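PDB 1SP3: cytochrome c, putative from Shewanella oneidensis, which carries eight covalently bound c-type hemes and probably works as a respiratory oxidoreductase, a tetrathionate reductase that passes electrons along its hemes. Local coordinates for residues D413-K417 against D431-N435. Residues are numbered along the deposited sequence; the frame is centred on the assembly and turned at random.
Sequences DCHNK and DPMKN. With HEC (heme c), chain J.
The proximal side of a c-type heme near the C-terminus of the chain is built here: H415, the axial ligand that closes a CxxCH motif, meets the carboxylate of D431 on the turn 431-435. H415 NE2 binds the heme iron at 2.1 Å, and H226 supplies the other axial nitrogen; just before it, C414 SG is covalently joined to heme CAC. The far nitrogen, H415 ND1, gives its hydrogen to D431 OD1 at 2.6 Å with an N-H...O angle of 165°. The oxygen receives it on its syn side, and ring and carboxylate lie nearly coplanar, 19° apart, a geometry that probably holds the imidazole in one rotation about the iron bond and probably makes it a more electron-rich ligand. D431 reaches the ring because its CG stands anti to the backbone N (chi1 -177°). OD1 takes a second hydrogen from M433 N at 3.0 Å, arriving from above the carboxylate plane and closing an Asx turn, while OD2 accepts N416 N at 3.0 Å. With an alanine here, H415 ND1, N416 N and M433 N would probably all lose their acceptor, leaving the imidazole freer to turn. M433 packs against the same histidine, obliquely to its ring: its chain bends at the sulfur and brings CE 3.5 Å from H415 CG and equally close to heme CHB. P432 CG packs over the porphyrin at 3.7 Å from heme C3D. Farther out, K434 NZ donates to N416 OD1 at 3.0 Å in the carbonyl plane, while N416 ND2 holds N412 OD1. Bis-histidine ligation, with the ligand of the binding motif steadied by a carboxylate, is the character of this multiheme cytochrome c site.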
loop_
_atom_site.group_PDB
_atom_site.type_symbol
_atom_site.label_atom_id
_atom_site.label_comp_id
_atom_site.label_asym_id
_atom_site.label_seq_id
_atom_site.Cartn_x
_atom_site.Cartn_y
_atom_site.Cartn_z
ATOM N N ASP A 413 -1.844 15.034 -24.756
ATOM C CA ASP A 413 -1.256 13.946 -24.003
ATOM C C ASP A 413 -1.850 12.621 -24.338
ATOM O O ASP A 413 -1.154 11.611 -24.254
ATOM C CB ASP A 413 -1.364 14.200 -22.522
ATOM C CG ASP A 413 -0.445 15.307 -22.088
ATOM O OD1 ASP A 413 0.740 15.172 -22.424
ATOM O OD2 ASP A 413 -0.832 16.373 -21.522
ATOM N N CYS A 414 -3.130 12.629 -24.689
ATOM C CA CYS A 414 -3.850 11.409 -25.088
ATOM C C CYS A 414 -4.160 11.314 -26.549
ATOM O O CYS A 414 -4.082 10.218 -27.063
ATOM C CB CYS A 414 -5.170 11.286 -24.338
ATOM S SG CYS A 414 -4.886 11.295 -22.507
ATOM N N HIS A 415 -4.572 12.426 -27.211
ATOM C CA HIS A 415 -5.051 12.389 -28.605
ATOM C C HIS A 415 -3.896 12.780 -29.550
ATOM O O HIS A 415 -2.822 13.138 -29.041
ATOM C CB HIS A 415 -6.306 13.299 -28.822
ATOM C CG HIS A 415 -7.506 12.869 -28.004
ATOM N ND1 HIS A 415 -8.208 11.719 -28.262
ATOM C CD2 HIS A 415 -8.076 13.409 -26.908
ATOM C CE1 HIS A 415 -9.171 11.567 -27.371
ATOM N NE2 HIS A 415 -9.136 12.601 -26.556
ATOM N N ASN A 416 -4.098 12.681 -30.864
ATOM C CA ASN A 416 -3.081 13.134 -31.852
ATOM C C ASN A 416 -1.763 12.382 -31.628
ATOM O O ASN A 416 -1.738 11.170 -31.563
ATOM C CB ASN A 416 -2.881 14.667 -31.751
ATOM C CG ASN A 416 -4.124 15.443 -32.132
ATOM O OD1 ASN A 416 -4.962 14.950 -32.883
ATOM N ND2 ASN A 416 -4.283 16.638 -31.564
ATOM N N LYS A 417 -0.680 13.074 -31.357
ATOM C CA LYS A 417 0.543 12.280 -31.190
ATOM C C LYS A 417 0.683 11.760 -29.752
ATOM O O LYS A 417 1.635 11.070 -29.445
ATOM C CB LYS A 417 1.751 13.093 -31.658
ATOM C CG LYS A 417 1.608 13.548 -33.152
ATOM C CD LYS A 417 2.293 14.933 -33.434
ATOM C CE LYS A 417 3.036 14.937 -34.851
ATOM N NZ LYS A 417 3.675 16.240 -35.337
ATOM N N ASP A 431 -7.787 6.044 -31.608
ATOM C CA ASP A 431 -7.989 7.301 -30.955
ATOM C C ASP A 431 -9.424 7.789 -31.242
ATOM O O ASP A 431 -9.756 7.966 -32.424
ATOM C CB ASP A 431 -7.029 8.304 -31.565
ATOM C CG ASP A 431 -7.114 9.682 -30.879
ATOM O OD1 ASP A 431 -8.120 9.973 -30.203
ATOM O OD2 ASP A 431 -6.190 10.480 -30.957
ATOM N N PRO A 432 -10.279 7.918 -30.204
ATOM C CA PRO A 432 -11.688 8.318 -30.366
ATOM C C PRO A 432 -11.894 9.654 -31.064
ATOM O O PRO A 432 -12.998 9.856 -31.566
ATOM C CB PRO A 432 -12.207 8.462 -28.930
ATOM C CG PRO A 432 -11.223 7.900 -28.032
ATOM C CD PRO A 432 -9.977 7.591 -28.796
ATOM N N MET A 433 -10.889 10.523 -31.066
ATOM C CA MET A 433 -10.957 11.778 -31.786
ATOM C C MET A 433 -10.737 11.624 -33.303
ATOM O O MET A 433 -11.284 12.406 -34.076
ATOM C CB MET A 433 -9.904 12.700 -31.220
ATOM C CG MET A 433 -10.050 14.119 -31.662
ATOM S SD MET A 433 -8.498 15.019 -31.332
ATOM C CE MET A 433 -8.823 15.513 -29.883
ATOM N N LYS A 434 -9.927 10.652 -33.729
ATOM C CA LYS A 434 -9.665 10.383 -35.162
ATOM C C LYS A 434 -10.830 9.571 -35.710
ATOM O O LYS A 434 -11.060 9.517 -36.935
ATOM C CB LYS A 434 -8.358 9.592 -35.406
ATOM C CG LYS A 434 -7.083 10.195 -34.795
ATOM C CD LYS A 434 -6.047 10.549 -35.830
ATOM C CE LYS A 434 -5.027 11.582 -35.336
ATOM N NZ LYS A 434 -5.644 12.859 -34.877
ATOM N N ASN A 435 -11.605 8.997 -34.793
ATOM C CA ASN A 435 -12.374 7.822 -35.114
ATOM C C ASN A 435 -13.673 7.685 -34.383
ATOM O O ASN A 435 -13.748 6.955 -33.393
ATOM C CB ASN A 435 -11.532 6.629 -34.763
ATOM C CG ASN A 435 -11.748 5.521 -35.689
ATOM O OD1 ASN A 435 -10.886 5.266 -36.551
ATOM N ND2 ASN A 435 -12.909 4.829 -35.558
HETATM FE FE HEC J . -10.505 13.205 -25.151
HETATM C CHA HEC J . -12.969 11.177 -26.375
HETATM C CHB HEC J . -11.353 15.560 -27.419
HETATM C CHC HEC J . -8.527 15.549 -23.585
HETATM C CHD HEC J . -9.066 10.770 -23.390
HETATM N NA HEC J . -11.947 13.342 -26.605
HETATM C C1A HEC J . -12.812 12.370 -27.003
HETATM C C2A HEC J . -13.503 12.821 -28.223
HETATM C C3A HEC J . -13.055 14.047 -28.512
HETATM C C4A HEC J . -12.073 14.384 -27.487
HETATM C CMA HEC J . -13.429 14.961 -29.722
HETATM C CAA HEC J . -14.543 11.957 -28.976
HETATM C CBA HEC J . -15.845 12.010 -28.173
HETATM C CGA HEC J . -16.494 13.398 -28.204
HETATM O O1A HEC J . -17.080 13.811 -29.287
HETATM O O2A HEC J . -16.459 14.065 -27.104
HETATM N NB HEC J . -10.022 15.207 -25.429
HETATM C C1B HEC J . -10.545 15.976 -26.420
HETATM C C2B HEC J . -10.082 17.303 -26.241
HETATM C C3B HEC J . -9.314 17.304 -25.143
HETATM C C4B HEC J . -9.266 15.984 -24.647
HETATM C CMB HEC J . -10.426 18.533 -27.190
HETATM C CAB HEC J . -8.657 18.547 -24.501
HETATM C CBB HEC J . -9.442 19.492 -23.889
HETATM N NC HEC J . -9.042 13.209 -23.803
HETATM C C1C HEC J . -8.293 14.239 -23.297
HETATM C C2C HEC J . -7.307 13.729 -22.390
HETATM C C3C HEC J . -7.447 12.407 -22.378
HETATM C C4C HEC J . -8.546 12.045 -23.255
HETATM C CMC HEC J . -6.269 14.602 -21.638
HETATM C CAC HEC J . -6.702 11.264 -21.583
HETATM C CBC HEC J . -6.523 11.037 -20.245
HETATM N ND HEC J . -10.923 11.208 -24.970
HETATM C C1D HEC J . -10.269 10.442 -24.030
HETATM C C2D HEC J . -11.037 9.248 -23.897
HETATM C C3D HEC J . -12.213 9.400 -24.803
HETATM C C4D HEC J . -12.077 10.652 -25.435
HETATM C CMD HEC J . -10.760 8.049 -22.977
HETATM C CAD HEC J . -13.353 8.409 -25.029
HETATM C CBD HEC J . -14.561 8.892 -24.179
HETATM C CGD HEC J . -15.666 7.913 -24.423
HETATM O O1D HEC J . -15.480 6.678 -24.424
HETATM O O2D HEC J . -16.772 8.354 -24.665
#